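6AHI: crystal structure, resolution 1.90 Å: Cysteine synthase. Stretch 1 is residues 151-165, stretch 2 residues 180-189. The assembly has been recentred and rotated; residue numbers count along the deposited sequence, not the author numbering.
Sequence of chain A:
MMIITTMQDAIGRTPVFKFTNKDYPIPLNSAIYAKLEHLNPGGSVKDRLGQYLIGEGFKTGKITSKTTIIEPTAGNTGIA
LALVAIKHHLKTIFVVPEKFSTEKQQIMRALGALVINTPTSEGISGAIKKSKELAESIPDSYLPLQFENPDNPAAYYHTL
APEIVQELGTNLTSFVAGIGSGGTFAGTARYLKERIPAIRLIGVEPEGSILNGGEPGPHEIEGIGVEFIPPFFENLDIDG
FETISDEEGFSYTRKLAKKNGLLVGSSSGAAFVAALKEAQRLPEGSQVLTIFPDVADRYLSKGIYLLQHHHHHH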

# COMPACT_ATOMS: atom_id res chain seq x y z
N ASP A 151 27.05 -2.04 -3.35
CA ASP A 151 26.17 -2.36 -2.22
C ASP A 151 24.71 -2.39 -2.67
O ASP A 151 23.87 -2.89 -1.95
N ASN A 152 24.41 -1.81 -3.84
CA ASN A 152 23.08 -1.88 -4.43
C ASN A 152 22.73 -3.35 -4.69
O ASN A 152 21.85 -3.90 -4.02
N PRO A 153 23.38 -4.08 -5.63
CA PRO A 153 23.07 -5.50 -5.81
C PRO A 153 23.27 -6.32 -4.53
O PRO A 153 22.50 -7.27 -4.27
N ALA A 154 24.25 -5.96 -3.70
CA ALA A 154 24.51 -6.74 -2.48
C ALA A 154 23.28 -6.74 -1.58
O ALA A 154 23.01 -7.76 -0.88
N ALA A 155 22.55 -5.63 -1.57
CA ALA A 155 21.36 -5.57 -0.69
C ALA A 155 20.40 -6.71 -1.01
O ALA A 155 19.80 -7.36 -0.09
N TYR A 156 20.20 -6.95 -2.31
CA TYR A 156 19.21 -7.94 -2.74
C TYR A 156 19.75 -9.35 -2.51
O TYR A 156 19.00 -10.29 -2.13
N TYR A 157 21.05 -9.51 -2.76
CA TYR A 157 21.76 -10.73 -2.53
C TYR A 157 21.55 -11.23 -1.10
O TYR A 157 21.43 -12.42 -0.88
N HIS A 158 21.52 -10.30 -0.13
CA HIS A 158 21.51 -10.63 1.31
C HIS A 158 20.09 -10.70 1.90
O HIS A 158 19.93 -11.25 2.98
N THR A 159 19.08 -10.13 1.23
CA THR A 159 17.74 -9.94 1.83
C THR A 159 16.68 -10.63 0.97
O THR A 159 16.19 -11.70 1.31
N LEU A 160 16.40 -10.05 -0.20
CA LEU A 160 15.34 -10.54 -1.10
C LEU A 160 15.61 -11.99 -1.53
O LEU A 160 14.73 -12.83 -1.46
N ALA A 161 16.82 -12.26 -2.03
CA ALA A 161 17.06 -13.53 -2.74
C ALA A 161 16.93 -14.71 -1.77
O ALA A 161 16.25 -15.69 -2.10
N PRO A 162 17.51 -14.67 -0.55
CA PRO A 162 17.35 -15.78 0.38
C PRO A 162 15.89 -16.02 0.78
O PRO A 162 15.45 -17.16 1.00
N GLU A 163 15.13 -14.94 0.87
CA GLU A 163 13.71 -15.04 1.23
C GLU A 163 12.96 -15.82 0.14
O GLU A 163 12.14 -16.66 0.41
N ILE A 164 13.28 -15.53 -1.11
CA ILE A 164 12.67 -16.21 -2.27
C ILE A 164 12.95 -17.72 -2.21
O ILE A 164 12.05 -18.51 -2.40
N VAL A 165 14.21 -18.10 -2.00
CA VAL A 165 14.54 -19.52 -1.98
C VAL A 165 13.88 -20.19 -0.77
O VAL A 165 13.48 -21.33 -0.89
N GLY A 180 16.56 -1.12 -13.94
CA GLY A 180 16.80 0.32 -13.89
C GLY A 180 18.27 0.58 -13.67
O GLY A 180 19.00 0.70 -14.62
N SER A 181 18.70 0.60 -12.41
CA SER A 181 20.13 0.62 -12.06
C SER A 181 20.73 -0.76 -12.37
O SER A 181 21.88 -0.88 -12.63
N GLY A 182 19.91 -1.82 -12.27
CA GLY A 182 20.39 -3.18 -12.44
C GLY A 182 20.66 -3.90 -11.13
O GLY A 182 21.02 -5.06 -11.15
N GLY A 183 20.54 -3.22 -9.99
CA GLY A 183 20.87 -3.82 -8.68
C GLY A 183 19.96 -4.99 -8.31
O GLY A 183 20.44 -6.05 -7.90
N THR A 184 18.65 -4.81 -8.42
CA THR A 184 17.69 -5.89 -8.05
C THR A 184 18.01 -7.16 -8.83
O THR A 184 18.16 -8.25 -8.24
N PHE A 185 18.13 -7.00 -10.16
CA PHE A 185 18.37 -8.11 -11.07
C PHE A 185 19.71 -8.77 -10.74
O PHE A 185 19.77 -9.99 -10.54
N ALA A 186 20.78 -7.98 -10.65
CA ALA A 186 22.11 -8.51 -10.49
C ALA A 186 22.30 -9.20 -9.14
O ALA A 186 22.97 -10.23 -9.05
N GLY A 187 21.80 -8.58 -8.07
CA GLY A 187 21.96 -9.10 -6.71
C GLY A 187 21.23 -10.43 -6.52
O GLY A 187 21.78 -11.42 -5.97
N THR A 188 19.99 -10.45 -6.98
CA THR A 188 19.11 -11.58 -6.87
C THR A 188 19.65 -12.70 -7.77
O THR A 188 19.71 -13.85 -7.33
N ALA A 189 20.06 -12.35 -9.00
CA ALA A 189 20.54 -13.33 -9.95
C ALA A 189 21.79 -14.04 -9.42
O ALA A 189 21.94 -15.26 -9.59

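Helix 151-158 crosses helix 183-189 at -50°, and the axes come within 6.8 Å. This is close for two helices, and G183 and G187 leave room for it. The CA atoms of P153 and G187 lie 3.9 Å apart. A CB on G187 would point toward stretch 1 and sit 1.9 Å from P153 O, a clash. A CB on G183 would fall 1.9 Å from N152 OD1, also a clash. Backbone therefore meets backbone here. G187 CA is 3.1 Å from P153 O, P153 CA is 3.4 Å from G183 O, and Y157 CA is 3.5 Å from G187 O. All three are CA-H...O contacts.

N152 starts the side-chain packing. Its CB points sideways, but chi1 is t (175°) and the amide end comes nearer to stretch 2. N152 ND2 donates a hydrogen bond to S181 OG at 3.0 Å, the one hydrogen bond between the stretches. N152 OD1 rests 3.4 Å from G183 CA, in space left free by the glycine. S181 points toward stretch 1 with chi1 p (62°). In this rotamer S181 OG also accepts a hydrogen bond from G183 N at 3.3 Å, so the hydroxyl serves both the helix start and the contact with N152.

The CA-to-CB bond of P153 points sideways, and the ring has a C-gamma endo pucker. P153 CB meets A186 CB at 4.1 Å, a small apolar contact beside the close backbone crossing.

Y156 points toward stretch 2, with chi1 m (-58°) and chi2 -77°. Its side chain is a knob among G183, T184, G187 and T188. G183 and G187 put no side chain into this hole. The ring lies over T184: T184 CA is 3.8 Å from the centroid of the Y156 ring and 21° off the normal, a CH-pi contact. T184 OG1 lies over a ring face, 3.4 Å from Y156 CZ. T184 has chi1 m (-60°), and its OG1 is hydrogen-bonded elsewhere in the structure.

Y157 behaves differently. Its CB points sideways, and with chi1 t (179°) and chi2 88° the end of the side chain leads away from stretch 2. G187 O lies at the edge of its ring, near the plane. The hydroxyl finds its hydrogen bond elsewhere in the structure.

T188 is the knob in the other direction. It sits among Y156, L160, A161 and I164. Chi1 is m (-53°), which lets T188 OG1 donate to T184 O at 2.7 Å, one turn back in its own helix. With OG1 satisfied in this way, the threonine can pack in a largely apolar pocket. T188 OG1 lies 3.6 Å from Y156 CB, and T188 OG1 lies 3.8 Å from L160 CD2. T188 CG2 faces A161 CB at 4.0 Å, and T188 CG2 is 4.3 Å from I164 CD1.

L160, A161 and I164 all point toward stretch 2. L160 is t,p, and L160 CD2 also comes within 4.3 Å of T184 CG2. I164 is m,t and extends CD1 to T188. The axis of helix 160-165 comes no nearer than 9.6 Å to that of helix 183-189, and side chains fill the wider gap.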

# COMPACT_ATOMS: atom_id res chain seq x y z
CB ASP A 151 26.30 -1.36 -1.07
CG ASP A 151 27.65 -1.42 -0.38
OD1 ASP A 151 28.23 -2.53 -0.34
OD2 ASP A 151 28.11 -0.35 0.08
CB ASN A 152 22.98 -0.92 -5.62
CG ASN A 152 21.68 -0.99 -6.39
OD1 ASN A 152 20.77 -1.74 -6.03
ND2 ASN A 152 21.59 -0.22 -7.46
CB PRO A 153 23.96 -5.98 -6.97
CG PRO A 153 24.96 -4.85 -7.21
CD PRO A 153 24.37 -3.59 -6.61
CB ALA A 154 25.68 -6.20 -1.71
CB ALA A 155 20.67 -4.25 -0.85
CB TYR A 156 18.75 -7.67 -4.17
CG TYR A 156 18.17 -6.29 -4.32
CD1 TYR A 156 16.89 -6.00 -3.88
CD2 TYR A 156 18.94 -5.25 -4.83
CE1 TYR A 156 16.38 -4.71 -3.95
CE2 TYR A 156 18.43 -3.97 -4.94
CZ TYR A 156 17.14 -3.70 -4.49
OH TYR A 156 16.62 -2.43 -4.61
CB TYR A 157 23.24 -10.55 -2.84
CG TYR A 157 24.07 -11.78 -2.61
CD1 TYR A 157 24.23 -12.74 -3.59
CD2 TYR A 157 24.69 -12.00 -1.39
CE1 TYR A 157 25.00 -13.88 -3.37
CE2 TYR A 157 25.47 -13.12 -1.15
CZ TYR A 157 25.61 -14.07 -2.14
OH TYR A 157 26.36 -15.19 -1.90
CB HIS A 158 22.40 -9.64 2.08
CG HIS A 158 23.87 -9.92 1.94
ND1 HIS A 158 24.42 -11.09 2.42
CD2 HIS A 158 24.89 -9.24 1.36
CE1 HIS A 158 25.72 -11.10 2.18
NE2 HIS A 158 26.03 -9.99 1.51
CB THR A 159 17.45 -8.44 2.06
OG1 THR A 159 17.42 -7.74 0.81
CG2 THR A 159 18.46 -7.80 2.98
CB LEU A 160 15.30 -9.63 -2.33
CG LEU A 160 14.21 -9.96 -3.35
CD1 LEU A 160 12.86 -10.03 -2.68
CD2 LEU A 160 14.19 -8.93 -4.48
CB ALA A 161 18.38 -13.51 -3.46
CB PRO A 162 18.19 -15.41 1.61
CG PRO A 162 19.14 -14.34 1.13
CD PRO A 162 18.47 -13.66 -0.05
CB GLU A 163 13.17 -13.62 1.40
CG GLU A 163 11.99 -13.46 2.33
CD GLU A 163 11.54 -12.01 2.30
OE1 GLU A 163 12.08 -11.18 3.05
OE2 GLU A 163 10.64 -11.72 1.51
CB ILE A 164 13.16 -15.59 -3.59
CG1 ILE A 164 12.46 -14.25 -3.82
CG2 ILE A 164 12.97 -16.56 -4.75
CD1 ILE A 164 13.13 -13.37 -4.86
CB VAL A 165 16.05 -19.78 -2.03
CG1 VAL A 165 16.34 -21.26 -1.87
CG2 VAL A 165 16.63 -19.26 -3.32
CB SER A 181 20.32 0.94 -10.61
OG SER A 181 19.70 -0.07 -9.81
CB THR A 184 16.23 -5.50 -8.32
OG1 THR A 184 15.90 -4.34 -7.56
CG2 THR A 184 15.25 -6.58 -7.93
CB PHE A 185 18.33 -7.63 -12.52
CG PHE A 185 18.66 -8.68 -13.53
CD1 PHE A 185 17.84 -9.78 -13.68
CD2 PHE A 185 19.79 -8.58 -14.34
CE1 PHE A 185 18.14 -10.76 -14.61
CE2 PHE A 185 20.08 -9.56 -15.27
CZ PHE A 185 19.23 -10.64 -15.42
CB ALA A 186 23.15 -7.42 -10.67
CB THR A 188 17.67 -11.23 -7.22
OG1 THR A 188 17.27 -10.11 -6.43
CG2 THR A 188 16.70 -12.36 -6.95
CB ALA A 189 20.81 -12.69 -11.28